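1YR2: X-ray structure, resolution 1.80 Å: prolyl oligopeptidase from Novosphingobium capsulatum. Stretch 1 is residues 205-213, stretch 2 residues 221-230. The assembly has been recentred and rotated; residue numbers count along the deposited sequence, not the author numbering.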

# COMPACT_ATOMS: atom_id res chain seq x y z
N GLU A 205 -24.92 25.01 6.02
CA GLU A 205 -24.04 24.53 5.00
C GLU A 205 -22.92 25.52 4.85
O GLU A 205 -23.14 26.76 4.86
CB GLU A 205 -24.73 24.33 3.66
CG GLU A 205 -25.92 23.38 3.62
CD GLU A 205 -26.31 23.04 2.19
OE1 GLU A 205 -25.88 23.75 1.27
OE2 GLU A 205 -27.04 22.05 2.00
N LEU A 206 -21.72 24.99 4.68
CA LEU A 206 -20.54 25.82 4.53
C LEU A 206 -20.05 25.61 3.11
O LEU A 206 -19.83 24.45 2.68
CB LEU A 206 -19.44 25.44 5.55
CG LEU A 206 -19.84 25.51 7.04
CD1 LEU A 206 -18.71 25.03 7.86
CD2 LEU A 206 -20.21 26.89 7.50
N LYS A 207 -19.88 26.72 2.39
CA LYS A 207 -19.39 26.72 1.02
C LYS A 207 -17.95 27.24 0.98
O LYS A 207 -17.45 27.84 1.94
CB LYS A 207 -20.32 27.56 0.10
CG LYS A 207 -21.75 27.03 -0.05
CD LYS A 207 -21.73 25.63 -0.64
CE LYS A 207 -23.10 25.14 -1.14
NZ LYS A 207 -22.89 23.90 -1.97
N TRP A 208 -17.29 26.90 -0.12
CA TRP A 208 -15.91 27.30 -0.46
C TRP A 208 -14.87 26.68 0.43
O TRP A 208 -13.78 27.20 0.63
CB TRP A 208 -15.75 28.81 -0.54
CG TRP A 208 -16.86 29.40 -1.31
CD1 TRP A 208 -17.88 30.18 -0.82
CD2 TRP A 208 -17.14 29.20 -2.70
NE1 TRP A 208 -18.74 30.51 -1.84
CE2 TRP A 208 -18.32 29.92 -3.00
CE3 TRP A 208 -16.48 28.50 -3.73
CZ2 TRP A 208 -18.88 29.94 -4.29
CZ3 TRP A 208 -17.04 28.52 -5.02
CH2 TRP A 208 -18.22 29.25 -5.28
N VAL A 209 -15.22 25.51 0.96
CA VAL A 209 -14.31 24.76 1.80
C VAL A 209 -13.44 23.98 0.82
O VAL A 209 -13.93 23.49 -0.20
CB VAL A 209 -15.11 23.81 2.65
CG1 VAL A 209 -14.23 22.86 3.41
CG2 VAL A 209 -16.03 24.58 3.60
N LYS A 210 -12.16 23.92 1.10
CA LYS A 210 -11.27 23.19 0.23
C LYS A 210 -10.01 22.84 0.94
O LYS A 210 -9.46 23.67 1.69
CB LYS A 210 -10.97 23.99 -1.05
CG LYS A 210 -9.92 23.31 -1.97
CD LYS A 210 -9.76 23.93 -3.36
CE LYS A 210 -9.54 25.39 -3.40
NZ LYS A 210 -9.41 25.85 -4.84
N PHE A 211 -9.52 21.62 0.74
CA PHE A 211 -8.29 21.18 1.42
C PHE A 211 -8.33 21.45 2.93
O PHE A 211 -7.38 22.00 3.49
CB PHE A 211 -7.03 21.84 0.80
CG PHE A 211 -6.88 21.57 -0.67
CD1 PHE A 211 -7.17 20.33 -1.19
CD2 PHE A 211 -6.39 22.57 -1.52
CE1 PHE A 211 -7.07 20.10 -2.58
CE2 PHE A 211 -6.26 22.36 -2.87
CZ PHE A 211 -6.62 21.11 -3.40
N SER A 212 -9.41 21.00 3.56
CA SER A 212 -9.73 21.30 4.96
C SER A 212 -9.86 20.07 5.84
O SER A 212 -10.22 19.00 5.37
CB SER A 212 -11.08 21.97 4.92
OG SER A 212 -11.48 22.47 6.18
N GLY A 213 -9.60 20.25 7.12
CA GLY A 213 -10.11 19.38 8.15
C GLY A 213 -11.52 19.69 8.56
O GLY A 213 -12.18 20.58 8.00
N ALA A 221 -19.69 24.30 17.53
CA ALA A 221 -18.91 25.12 16.61
C ALA A 221 -17.87 24.23 15.95
O ALA A 221 -17.39 23.27 16.56
CB ALA A 221 -18.24 26.29 17.32
N LEU A 222 -17.49 24.61 14.73
CA LEU A 222 -16.63 23.80 13.87
C LEU A 222 -15.58 24.69 13.21
O LEU A 222 -15.93 25.72 12.62
CB LEU A 222 -17.47 23.16 12.77
CG LEU A 222 -16.69 22.13 11.95
CD1 LEU A 222 -16.67 20.77 12.62
CD2 LEU A 222 -17.21 21.98 10.56
N LEU A 223 -14.31 24.32 13.37
CA LEU A 223 -13.21 24.94 12.62
C LEU A 223 -12.99 24.25 11.28
O LEU A 223 -13.01 23.02 11.19
CB LEU A 223 -11.90 24.82 13.41
CG LEU A 223 -11.79 25.61 14.68
CD1 LEU A 223 -10.67 25.06 15.56
CD2 LEU A 223 -11.52 27.06 14.40
N TYR A 224 -12.75 25.06 10.26
CA TYR A 224 -12.58 24.58 8.91
C TYR A 224 -11.70 25.57 8.14
O TYR A 224 -11.45 26.69 8.57
CB TYR A 224 -13.95 24.41 8.22
CG TYR A 224 -14.69 25.71 7.94
CD1 TYR A 224 -15.44 26.36 8.94
CD2 TYR A 224 -14.66 26.30 6.68
CE1 TYR A 224 -16.09 27.54 8.67
CE2 TYR A 224 -15.28 27.51 6.42
CZ TYR A 224 -16.05 28.09 7.42
OH TYR A 224 -16.72 29.26 7.12
N SER A 225 -11.21 25.13 7.00
CA SER A 225 -10.43 25.98 6.13
C SER A 225 -11.16 26.21 4.82
O SER A 225 -11.87 25.33 4.33
CB SER A 225 -9.06 25.35 5.86
OG SER A 225 -8.38 25.11 7.10
N ARG A 226 -11.02 27.42 4.29
CA ARG A 226 -11.69 27.84 3.08
C ARG A 226 -10.83 28.85 2.30
O ARG A 226 -9.83 29.34 2.79
CB ARG A 226 -13.03 28.46 3.40
CG ARG A 226 -12.99 29.74 4.24
CD ARG A 226 -14.32 30.53 4.20
NE ARG A 226 -14.44 31.14 2.89
CZ ARG A 226 -15.52 31.76 2.41
NH1 ARG A 226 -16.58 31.93 3.20
NH2 ARG A 226 -15.51 32.24 1.16
N PHE A 227 -11.30 29.15 1.09
CA PHE A 227 -10.70 30.13 0.20
C PHE A 227 -11.75 31.18 -0.17
O PHE A 227 -12.93 30.97 0.04
CB PHE A 227 -10.20 29.49 -1.09
CG PHE A 227 -9.05 28.55 -0.88
CD1 PHE A 227 -9.26 27.26 -0.41
CD2 PHE A 227 -7.77 28.96 -1.17
CE1 PHE A 227 -8.18 26.36 -0.20
CE2 PHE A 227 -6.71 28.10 -0.96
CZ PHE A 227 -6.93 26.78 -0.46
N ALA A 228 -11.31 32.30 -0.72
CA ALA A 228 -12.24 33.35 -1.16
C ALA A 228 -13.21 32.80 -2.19
O ALA A 228 -12.85 31.96 -3.01
CB ALA A 228 -11.49 34.53 -1.75
N GLU A 229 -14.45 33.29 -2.15
CA GLU A 229 -15.41 32.96 -3.18
C GLU A 229 -14.86 33.67 -4.45
O GLU A 229 -14.73 34.92 -4.47
CB GLU A 229 -16.85 33.36 -2.74
CG GLU A 229 -17.56 34.43 -3.55
CD GLU A 229 -18.94 34.01 -4.05
OE1 GLU A 229 -19.06 33.38 -5.13
OE2 GLU A 229 -19.93 34.34 -3.37
N PRO A 230 -14.49 32.88 -5.47
CA PRO A 230 -13.83 33.41 -6.68
C PRO A 230 -14.80 34.16 -7.61
O PRO A 230 -15.99 34.21 -7.26
CB PRO A 230 -13.33 32.15 -7.39
CG PRO A 230 -14.25 31.05 -6.96
CD PRO A 230 -14.72 31.43 -5.58
O HOH W 1 -8.75 22.78 8.62

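The apolar centre gathers round the Y224 ring. L206 CD1 stands over one face of that ring, 3.9 Å from L206 CD1 to the Y224 ring centroid and 19° off the ring normal, a CH-pi contact in which a methyl group meets the pi cloud. The same methyl reaches L222, with L206 CD1 to L222 CD2 at 4.3 Å, and V209 adds its own, with V209 CG2 to Y224 CD2 at 3.8 Å.

The CA atoms come nearest at a single beta bridge, V209 CA to R226 CA at 4.2 Å. Beside it, F227 N donates to W208 O at 3.2 Å with an N-H...O angle of 162°, close enough to linear for a sound hydrogen bond. V209 CA lies 3.6 Å from S225 O, and the 142° angle at hydrogen fits a CA-H...O contact. The chain turns a corner at W208, where phi/psi is 68/27; the V209 and R226 pairing is a single bridge, not a ladder.

Aromatic rings carry the contact outward. E229 CB and P230 CD cover one face of the W208 indole: E229 CB is 3.7 Å from the centroid of the five-membered ring, P230 CD 4.0 Å from that of the six-membered ring. Over F227, K210 supplies both a methylene and a charge; K210 CE is 3.9 Å from the F227 ring centroid and K210 NZ 4.8 Å, the latter 13° off the normal, over the face, where a cation-pi interaction is favourable.

At the polar edge, S225 N donates to S212 OG at 2.8 Å and 173°, nearly straight. S212 OG in turn donates to G213 O at 2.7 Å, so the hydroxyl both accepts and donates. One water closes this end, accepting from G213 N at 3.1 Å from its O and donating from that O to S225 OG at 2.8 Å.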